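Local coordinates for protein glycosyl hydrolase, family 38 (Enterococcus faecalis, PDB 5KBP) that probably hydrolyses alpha-mannosidic linkages as a bacterial glycoside hydrolase of family 38, at residues D338-A343 / H380-E385; P323-A328 / G333-D338; S100-R105 / K312-L317. All blocks are in the same frame, centred on the assembly; numbering follows the deposited sequence.

Contact 1. Residues D338-A343 / H380-E385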
loop_
_atom_site.group_PDB
_atom_site.type_symbol
_atom_site.label_atom_id
_atom_site.label_comp_id
_atom_site.label_asym_id
_atom_site.label_seq_id
_atom_site.Cartn_x
_atom_site.Cartn_y
_atom_site.Cartn_z
ATOM N N ASP A 338 5.555 -20.289 -8.326
ATOM C CA ASP A 338 4.996 -19.697 -7.114
ATOM C C ASP A 338 5.125 -18.179 -7.127
ATOM O O ASP A 338 4.216 -17.468 -6.682
ATOM C CB ASP A 338 5.678 -20.281 -5.875
ATOM C CG ASP A 338 5.311 -21.735 -5.635
ATOM O OD1 ASP A 338 4.315 -22.200 -6.230
ATOM O OD2 ASP A 338 6.008 -22.411 -4.848
ATOM N N GLN A 339 6.244 -17.664 -7.641
ATOM C CA GLN A 339 6.429 -16.217 -7.689
ATOM C C GLN A 339 5.494 -15.573 -8.706
ATOM O O GLN A 339 4.943 -14.495 -8.454
ATOM C CB GLN A 339 7.885 -15.881 -8.010
ATOM C CG GLN A 339 8.879 -16.221 -6.904
ATOM C CD GLN A 339 9.319 -17.674 -6.924
ATOM O OE1 GLN A 339 8.709 -18.515 -7.585
ATOM N NE2 GLN A 339 10.390 -17.974 -6.198
ATOM N N PHE A 340 5.308 -16.215 -9.863
ATOM C CA PHE A 340 4.380 -15.680 -10.856
ATOM C C PHE A 340 2.945 -15.726 -10.351
ATOM O O PHE A 340 2.158 -14.810 -10.618
ATOM C CB PHE A 340 4.510 -16.444 -12.174
ATOM C CG PHE A 340 5.599 -15.925 -13.070
ATOM C CD1 PHE A 340 5.567 -14.620 -13.528
ATOM C CD2 PHE A 340 6.643 -16.743 -13.468
ATOM C CE1 PHE A 340 6.563 -14.133 -14.354
ATOM C CE2 PHE A 340 7.642 -16.265 -14.295
ATOM C CZ PHE A 340 7.601 -14.957 -14.739
ATOM N N ASP A 341 2.589 -16.784 -9.620
ATOM C CA ASP A 341 1.257 -16.858 -9.030
ATOM C C ASP A 341 1.063 -15.765 -7.988
ATOM O O ASP A 341 -0.033 -15.209 -7.857
ATOM C CB ASP A 341 1.036 -18.242 -8.418
ATOM C CG ASP A 341 -0.336 -18.391 -7.787
ATOM O OD1 ASP A 341 -1.326 -18.542 -8.534
ATOM O OD2 ASP A 341 -0.422 -18.365 -6.541
ATOM N N TYR A 342 2.123 -15.437 -7.245
ATOM C CA TYR A 342 2.045 -14.363 -6.261
ATOM C C TYR A 342 1.954 -13.000 -6.937
ATOM O O TYR A 342 1.242 -12.110 -6.457
ATOM C CB TYR A 342 3.256 -14.431 -5.328
ATOM C CG TYR A 342 3.366 -13.295 -4.339
ATOM C CD1 TYR A 342 2.651 -13.313 -3.148
ATOM C CD2 TYR A 342 4.203 -12.216 -4.585
ATOM C CE1 TYR A 342 2.756 -12.278 -2.237
ATOM C CE2 TYR A 342 4.315 -11.177 -3.680
ATOM C CZ TYR A 342 3.590 -11.213 -2.507
ATOM O OH TYR A 342 3.699 -10.180 -1.605
ATOM N N ALA A 343 2.671 -12.817 -8.049
ATOM C CA ALA A 343 2.612 -11.544 -8.761
ATOM C C ALA A 343 1.264 -11.354 -9.445
ATOM O O ALA A 343 0.720 -10.243 -9.461
ATOM C CB ALA A 343 3.748 -11.458 -9.780
ATOM N N HIS A 380 9.822 -7.336 -12.222
ATOM C CA HIS A 380 11.184 -6.905 -12.519
ATOM C C HIS A 380 12.208 -7.897 -11.981
ATOM O O HIS A 380 13.180 -8.228 -12.671
ATOM C CB HIS A 380 11.436 -5.511 -11.943
ATOM C CG HIS A 380 10.984 -4.396 -12.833
ATOM N ND1 HIS A 380 9.666 -4.002 -12.927
ATOM C CD2 HIS A 380 11.678 -3.588 -13.669
ATOM C CE1 HIS A 380 9.568 -3.000 -13.783
ATOM N NE2 HIS A 380 10.774 -2.730 -14.247
ATOM N N PHE A 381 12.009 -8.379 -10.752
ATOM C CA PHE A 381 12.930 -9.357 -10.178
ATOM C C PHE A 381 12.980 -10.623 -11.024
ATOM O O PHE A 381 14.063 -11.119 -11.357
ATOM C CB PHE A 381 12.516 -9.686 -8.742
ATOM C CG PHE A 381 13.300 -10.813 -8.122
ATOM C CD1 PHE A 381 12.866 -12.128 -8.234
ATOM C CD2 PHE A 381 14.467 -10.558 -7.422
ATOM C CE1 PHE A 381 13.587 -13.162 -7.667
ATOM C CE2 PHE A 381 15.189 -11.589 -6.849
ATOM C CZ PHE A 381 14.747 -12.893 -6.973
ATOM N N LEU A 382 11.812 -11.162 -11.377
ATOM C CA LEU A 382 11.770 -12.399 -12.149
ATOM C C LEU A 382 12.358 -12.216 -13.542
ATOM O O LEU A 382 12.981 -13.141 -14.076
ATOM C CB LEU A 382 10.331 -12.910 -12.235
ATOM C CG LEU A 382 9.715 -13.331 -10.899
ATOM C CD1 LEU A 382 8.261 -13.746 -11.073
ATOM C CD2 LEU A 382 10.530 -14.452 -10.270
ATOM N N ALA A 383 12.179 -11.036 -14.141
ATOM C CA ALA A 383 12.780 -10.782 -15.446
ATOM C C ALA A 383 14.295 -10.667 -15.340
ATOM O O ALA A 383 15.021 -11.131 -16.226
ATOM C CB ALA A 383 12.185 -9.517 -16.064
ATOM N N ASP A 384 14.792 -10.059 -14.259
ATOM C CA ASP A 384 16.235 -9.916 -14.091
ATOM C C ASP A 384 16.895 -11.242 -13.737
ATOM O O ASP A 384 18.065 -11.458 -14.077
ATOM C CB ASP A 384 16.542 -8.869 -13.023
ATOM C CG ASP A 384 16.042 -7.490 -13.402
ATOM O OD1 ASP A 384 15.904 -7.221 -14.614
ATOM O OD2 ASP A 384 15.789 -6.674 -12.491
ATOM N N GLU A 385 16.175 -12.135 -13.056
ATOM C CA GLU A 385 16.716 -13.461 -12.775
ATOM C C GLU A 385 16.861 -14.271 -14.056
ATOM O O GLU A 385 17.914 -14.867 -14.312
ATOM C CB GLU A 385 15.824 -14.196 -11.774
ATOM C CG GLU A 385 15.847 -13.618 -10.373
ATOM C CD GLU A 385 17.240 -13.576 -9.785
ATOM O OE1 GLU A 385 17.858 -12.492 -9.796
ATOM O OE2 GLU A 385 17.720 -14.633 -9.325
#
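Leu382 reaches from helix 362-393 onto Gln339 and Phe340 of helix 337-348, joining two members of the three-helix bundle that forms the middle domain of family 38 alpha-mannosidases. The two segments run in roughly opposite directions, and their backbones come nearest at Gln339 and Leu382, with 7.9 Å between the CA atoms. The leucine carries the contact with both of its methyl groups. CD1 sits almost over the centre of the Phe340 ring, 3.7 Å from the centroid and 11° off the normal, so that all six ring carbons lie at similar distances from it: a clear CH-pi contact. Both methyls, Leu382 CD1 and CD2, also meet the aliphatic root of Gln339, each 3.8 Å from Gln339 CB, and CD2 alone comes near Gln339 CG as well. Phe340 leaves its helix in a direction that does not face Leu382, yet its first torsion (-85°) swings the ring beneath the methyl group, and the leucine and the phenylalanine point in opposing directions where they overlap. Gln339 does the reverse: its CB faces the leucine, but the bend at chi2 (83°) leads the amide away, and the residue also packs on Met30 of the second subunit. That subunit further receives Tyr342 OH, which bonds to its Glu26, and Asp338, which forms a salt bridge to its Arg68; one side of helix 337-348 thus serves the dimer interface. Phe340 also packs on Ala321 and Glu322 of helix 304-332, bringing in the third helix of the bundle. Of the ring carbons, Phe340 CD1 and CE1 come nearest to the methyl, both 3.7 Å from Leu382 CD1.

Contact 2. Residues P323-A328 / G333-D338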
loop_
_atom_site.group_PDB
_atom_site.type_symbol
_atom_site.label_atom_id
_atom_site.label_comp_id
_atom_site.label_asym_id
_atom_site.label_seq_id
_atom_site.Cartn_x
_atom_site.Cartn_y
_atom_site.Cartn_z
ATOM N N PRO A 323 8.040 -14.603 -20.778
ATOM C CA PRO A 323 8.827 -15.122 -21.913
ATOM C C PRO A 323 10.295 -15.328 -21.583
ATOM O O PRO A 323 10.894 -16.318 -22.023
ATOM C CB PRO A 323 8.630 -14.048 -22.994
ATOM C CG PRO A 323 7.357 -13.369 -22.625
ATOM C CD PRO A 323 7.350 -13.349 -21.130
ATOM N N LEU A 324 10.896 -14.415 -20.816
ATOM C CA LEU A 324 12.293 -14.586 -20.426
ATOM C C LEU A 324 12.463 -15.781 -19.496
ATOM O O LEU A 324 13.420 -16.552 -19.636
ATOM C CB LEU A 324 12.814 -13.310 -19.764
ATOM C CG LEU A 324 13.089 -12.124 -20.690
ATOM C CD1 LEU A 324 13.409 -10.876 -19.879
ATOM C CD2 LEU A 324 14.220 -12.446 -21.653
ATOM N N ALA A 325 11.543 -15.953 -18.542
ATOM C CA ALA A 325 11.619 -17.101 -17.647
ATOM C C ALA A 325 11.348 -18.407 -18.382
ATOM O O ALA A 325 11.912 -19.446 -18.022
ATOM C CB ALA A 325 10.642 -16.931 -16.485
ATOM N N ALA A 326 10.491 -18.375 -19.407
ATOM C CA ALA A 326 10.243 -19.578 -20.193
ATOM C C ALA A 326 11.491 -20.000 -20.959
ATOM O O ALA A 326 11.766 -21.197 -21.103
ATOM C CB ALA A 326 9.073 -19.351 -21.151
ATOM N N MET A 327 12.262 -19.028 -21.454
ATOM C CA MET A 327 13.520 -19.353 -22.119
ATOM C C MET A 327 14.587 -19.763 -21.112
ATOM O O MET A 327 15.382 -20.671 -21.377
ATOM C CB MET A 327 14.005 -18.163 -22.949
ATOM C CG MET A 327 13.065 -17.742 -24.065
ATOM S SD MET A 327 13.715 -16.342 -24.997
ATOM C CE MET A 327 12.349 -16.008 -26.106
ATOM N N ALA A 328 14.615 -19.109 -19.947
ATOM C CA ALA A 328 15.615 -19.425 -18.933
ATOM C C ALA A 328 15.446 -20.829 -18.368
ATOM O O ALA A 328 16.382 -21.356 -17.756
ATOM C CB ALA A 328 15.558 -18.399 -17.801
ATOM N N GLY A 333 16.495 -25.449 -15.820
ATOM C CA GLY A 333 15.536 -26.471 -15.449
ATOM C C GLY A 333 14.514 -26.043 -14.420
ATOM O O GLY A 333 13.801 -26.894 -13.877
ATOM N N ASP A 334 14.419 -24.746 -14.135
ATOM C CA ASP A 334 13.494 -24.220 -13.144
ATOM C C ASP A 334 12.628 -23.131 -13.764
ATOM O O ASP A 334 13.016 -22.477 -14.736
ATOM C CB ASP A 334 14.236 -23.653 -11.922
ATOM C CG ASP A 334 15.211 -24.645 -11.314
ATOM O OD1 ASP A 334 14.949 -25.864 -11.378
ATOM O OD2 ASP A 334 16.245 -24.200 -10.771
ATOM N N TYR A 335 11.444 -22.953 -13.189
ATOM C CA TYR A 335 10.511 -21.906 -13.584
ATOM C C TYR A 335 9.801 -21.410 -12.333
ATOM O O TYR A 335 9.191 -22.207 -11.606
ATOM C CB TYR A 335 9.509 -22.421 -14.618
ATOM C CG TYR A 335 8.650 -21.345 -15.249
ATOM C CD1 TYR A 335 7.459 -20.942 -14.659
ATOM C CD2 TYR A 335 9.025 -20.741 -16.442
ATOM C CE1 TYR A 335 6.668 -19.967 -15.235
ATOM C CE2 TYR A 335 8.239 -19.763 -17.026
ATOM C CZ TYR A 335 7.062 -19.381 -16.417
ATOM O OH TYR A 335 6.272 -18.410 -16.989
ATOM N N PRO A 336 9.868 -20.098 -12.037
ATOM C CA PRO A 336 9.320 -19.575 -10.769
ATOM C C PRO A 336 7.801 -19.472 -10.793
ATOM O O PRO A 336 7.216 -18.390 -10.904
ATOM C CB PRO A 336 10.002 -18.208 -10.658
ATOM C CG PRO A 336 10.190 -17.783 -12.074
ATOM C CD PRO A 336 10.466 -19.040 -12.862
ATOM N N HIS A 337 7.137 -20.626 -10.683
ATOM C CA HIS A 337 5.677 -20.660 -10.738
ATOM C C HIS A 337 5.057 -19.977 -9.526
ATOM O O HIS A 337 4.123 -19.178 -9.663
ATOM C CB HIS A 337 5.191 -22.106 -10.854
ATOM C CG HIS A 337 5.369 -22.692 -12.219
ATOM N ND1 HIS A 337 6.268 -23.701 -12.486
ATOM C CD2 HIS A 337 4.768 -22.400 -13.396
ATOM C CE1 HIS A 337 6.210 -24.008 -13.770
ATOM N NE2 HIS A 337 5.306 -23.236 -14.343
ATOM N N ASP A 338 5.555 -20.289 -8.326
ATOM C CA ASP A 338 4.996 -19.697 -7.114
ATOM C C ASP A 338 5.125 -18.179 -7.127
ATOM O O ASP A 338 4.216 -17.468 -6.682
ATOM C CB ASP A 338 5.678 -20.281 -5.875
ATOM C CG ASP A 338 5.311 -21.735 -5.635
ATOM O OD1 ASP A 338 4.315 -22.200 -6.230
ATOM O OD2 ASP A 338 6.008 -22.411 -4.848
HETATM O O HOH W 1 12.862 -19.650 -15.390
#
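Ala325 and Ala326 of helix 304-332 receive Tyr335 and Pro336 at the tight connection between the first two helices of the middle-domain bundle. Gly333 is the first residue to depart from helical geometry after helix 304-332, and its positive phi (72°) turns the chain out of the last turn. Asp334 follows in extended conformation; its N is held by Thr332 OG1, while its carbonyl takes part in the one polar link across the segments. There a water donates to both Ala325 O, at 2.8 Å, and Asp334 O, at 2.9 Å, joining the helix to the returning chain. Tyr335 supplies the main apolar contact. With CG opposite the backbone N (chi1 -170°), its ring swings back to the small alanine surface, where CE2 lies 3.8 Å from Ala325 CB and 4.2 Å from Ala326 CB. Ala326 N and CA meet this ring at its edge, and Ala325 O comes within 3.5 Å of Tyr335 CD2. Lys835 and Arg836 of strand 829-836 also pack on the tyrosine, which brings the C-terminal beta sandwich against the connection. Pro336 stands at the centre of an inverse gamma turn and at the N-cap position of helix 337-348. The turn is closed by a weak bond from His337 N to Tyr335 O, and the His337 ring presents a face to the tyrosine. Across the segments the proline ring adds one further apolar touch, its CD lying 4.2 Å from Ala325 CB.

Contact 3. Residues S100-R105 / K312-L317. With SO4 (sulfate ion), chain F.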
loop_
_atom_site.group_PDB
_atom_site.type_symbol
_atom_site.label_atom_id
_atom_site.label_comp_id
_atom_site.label_asym_id
_atom_site.label_seq_id
_atom_site.Cartn_x
_atom_site.Cartn_y
_atom_site.Cartn_z
ATOM N N SER A 100 -6.066 -8.814 -22.252
ATOM C CA SER A 100 -6.633 -10.077 -22.712
ATOM C C SER A 100 -6.151 -11.239 -21.854
ATOM O O SER A 100 -6.945 -12.093 -21.441
ATOM C CB SER A 100 -6.270 -10.305 -24.181
ATOM O OG SER A 100 -6.800 -9.283 -25.005
ATOM N N GLU A 101 -4.848 -11.285 -21.573
ATOM C CA GLU A 101 -4.306 -12.359 -20.749
ATOM C C GLU A 101 -4.809 -12.271 -19.315
ATOM O O GLU A 101 -5.067 -13.301 -18.683
ATOM C CB GLU A 101 -2.780 -12.333 -20.785
ATOM C CG GLU A 101 -2.189 -12.906 -22.059
ATOM C CD GLU A 101 -2.481 -14.386 -22.213
ATOM O OE1 GLU A 101 -2.470 -15.106 -21.192
ATOM O OE2 GLU A 101 -2.724 -14.828 -23.355
ATOM N N SER A 102 -4.956 -11.054 -18.783
ATOM C CA SER A 102 -5.438 -10.901 -17.412
ATOM C C SER A 102 -6.822 -11.515 -17.238
ATOM O O SER A 102 -7.135 -12.066 -16.175
ATOM C CB SER A 102 -5.456 -9.425 -17.021
ATOM O OG SER A 102 -4.141 -8.908 -16.942
ATOM N N ASN A 103 -7.664 -11.430 -18.270
ATOM C CA ASN A 103 -8.954 -12.110 -18.225
ATOM C C ASN A 103 -8.776 -13.620 -18.163
ATOM O O ASN A 103 -9.532 -14.313 -17.473
ATOM C CB ASN A 103 -9.794 -11.717 -19.439
ATOM C CG ASN A 103 -10.356 -10.315 -19.325
ATOM O OD1 ASN A 103 -11.273 -10.068 -18.541
ATOM N ND2 ASN A 103 -9.818 -9.392 -20.113
ATOM N N VAL A 104 -7.782 -14.148 -18.879
ATOM C CA VAL A 104 -7.535 -15.586 -18.871
ATOM C C VAL A 104 -6.898 -16.018 -17.555
ATOM O O VAL A 104 -7.265 -17.053 -16.986
ATOM C CB VAL A 104 -6.671 -15.980 -20.084
ATOM C CG1 VAL A 104 -6.046 -17.350 -19.882
ATOM C CG2 VAL A 104 -7.507 -15.956 -21.359
ATOM N N ARG A 105 -5.944 -15.232 -17.042
ATOM C CA ARG A 105 -5.330 -15.569 -15.761
ATOM C C ARG A 105 -6.352 -15.561 -14.635
ATOM O O ARG A 105 -6.205 -16.303 -13.658
ATOM C CB ARG A 105 -4.192 -14.600 -15.439
ATOM C CG ARG A 105 -3.170 -14.433 -16.549
ATOM C CD ARG A 105 -2.698 -15.770 -17.095
ATOM N NE ARG A 105 -1.865 -15.608 -18.282
ATOM C CZ ARG A 105 -0.545 -15.454 -18.253
ATOM N NH1 ARG A 105 0.134 -15.312 -19.382
ATOM N NH2 ARG A 105 0.097 -15.443 -17.093
ATOM N N LYS A 312 1.395 -1.066 -17.630
ATOM C CA LYS A 312 2.821 -1.296 -17.422
ATOM C C LYS A 312 3.075 -2.634 -16.738
ATOM O O LYS A 312 3.936 -3.411 -17.167
ATOM C CB LYS A 312 3.421 -0.149 -16.608
ATOM C CG LYS A 312 4.873 -0.366 -16.216
ATOM C CD LYS A 312 5.480 0.884 -15.600
ATOM C CE LYS A 312 4.731 1.307 -14.347
ATOM N NZ LYS A 312 5.334 2.520 -13.727
ATOM N N VAL A 313 2.332 -2.922 -15.665
ATOM C CA VAL A 313 2.550 -4.159 -14.918
ATOM C C VAL A 313 2.153 -5.370 -15.754
ATOM O O VAL A 313 2.801 -6.423 -15.692
ATOM C CB VAL A 313 1.786 -4.112 -13.582
ATOM C CG1 VAL A 313 1.946 -5.421 -12.821
ATOM C CG2 VAL A 313 2.268 -2.943 -12.737
ATOM N N GLN A 314 1.092 -5.242 -16.554
ATOM C CA GLN A 314 0.646 -6.362 -17.378
ATOM C C GLN A 314 1.681 -6.709 -18.442
ATOM O O GLN A 314 2.000 -7.886 -18.649
ATOM C CB GLN A 314 -0.704 -6.036 -18.016
ATOM C CG GLN A 314 -1.878 -6.126 -17.054
ATOM C CD GLN A 314 -3.155 -5.564 -17.644
ATOM O OE1 GLN A 314 -4.254 -6.015 -17.319
ATOM N NE2 GLN A 314 -3.017 -4.569 -18.512
ATOM N N ARG A 315 2.219 -5.698 -19.128
ATOM C CA ARG A 315 3.287 -5.948 -20.092
ATOM C C ARG A 315 4.522 -6.522 -19.411
ATOM O O ARG A 315 5.217 -7.370 -19.983
ATOM C CB ARG A 315 3.640 -4.660 -20.833
ATOM C CG ARG A 315 2.484 -4.057 -21.612
ATOM C CD ARG A 315 2.056 -4.959 -22.751
ATOM N NE ARG A 315 0.620 -4.878 -23.000
ATOM C CZ ARG A 315 -0.280 -5.684 -22.445
ATOM N NH1 ARG A 315 -1.568 -5.538 -22.725
ATOM N NH2 ARG A 315 0.108 -6.638 -21.608
ATOM N N GLN A 316 4.804 -6.077 -18.184
ATOM C CA GLN A 316 5.966 -6.573 -17.455
ATOM C C GLN A 316 5.855 -8.065 -17.166
ATOM O O GLN A 316 6.869 -8.774 -17.163
ATOM C CB GLN A 316 6.136 -5.789 -16.152
ATOM C CG GLN A 316 7.303 -6.238 -15.291
ATOM C CD GLN A 316 8.642 -5.934 -15.928
ATOM O OE1 GLN A 316 8.829 -4.880 -16.532
ATOM N NE2 GLN A 316 9.582 -6.864 -15.801
ATOM N N LEU A 317 4.642 -8.561 -16.931
ATOM C CA LEU A 317 4.438 -9.972 -16.631
ATOM C C LEU A 317 4.217 -10.804 -17.891
ATOM O O LEU A 317 4.885 -11.824 -18.090
ATOM C CB LEU A 317 3.251 -10.139 -15.675
ATOM C CG LEU A 317 3.419 -9.599 -14.253
ATOM C CD1 LEU A 317 2.128 -9.748 -13.458
ATOM C CD2 LEU A 317 4.566 -10.307 -13.551
HETATM S S SO4 F . 9.259 0.997 -13.823
HETATM O O1 SO4 F . 9.681 0.392 -12.564
HETATM O O2 SO4 F . 10.435 1.386 -14.596
HETATM O O3 SO4 F . 8.477 0.031 -14.588
HETATM O O4 SO4 F . 8.443 2.177 -13.550
#
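Ser102 OG donates a hydrogen bond to Gln314 OE1 over 2.9 Å, the sole close meeting of the two helical segments. The hydroxyl approaches well to the side of the carbonyl, with a C=O...donor angle of 111°, and is tilted 34° from the carbonyl plane. Gln314 spans the gap between helices by being extended beyond CG (chi2 170°), so that its amide reaches the first turn of helix 100-117. Ser99, just before that helix, completes the polar cluster: its N also bonds to Gln314 OE1, and its hydroxyl bonds to Ser102 OG. The buried amide oxygen is therefore gripped by two donors, and apolar neighbours from helix 337-348 flank the pair, Trp344 packing on Ser102 and Leu347 on Gln314. One turn further along helix 100-117, Arg105 holds Glu101 side-on, with NE 3.0 Å and NH1 3.2 Å from the same Glu101 OE1, which lies close to the guanidinium plane. Arg105 NH2 continues to Glu322 of helix 304-332, adding a second, charged tie between the two helices, while Glu101 has a further salt bridge to Arg846. Two arginines near the Glu101 carboxylate probably favour its ionised form. Farther out, Lys312 NZ donates to O4 of a sulfate ion at 3.1 Å, probably a crystallisation component. The whole arrangement belongs to the interdomain junction of the family 38 architecture, where the N-terminal alpha/beta domain docks onto the long first helix of the three-helix bundle.

How the contacts relate
From the N terminus, contact 3 opens first, at 100-105, and closes the longest loop: 206 residues, comprising much of the N-terminal domain and the lead-in to helix 304-332, return to it at 312-317. Its pairing of helices 100-117 and 304-332 ties the N-terminal domain to the bundle. Contact 2 follows on the same helix and closes a short connection with only four residues between its segments. Contact 1 opens at Asp338, shared with contact 2, and closes over 36 mostly helical residues. The three loops lie in series, neither nesting nor crossing. Phe340 of contact 1 packs on Tyr335 and Ala325 of contact 2, while Gln316 touches His380 and Ala383, joining helices 304-332 and 362-393.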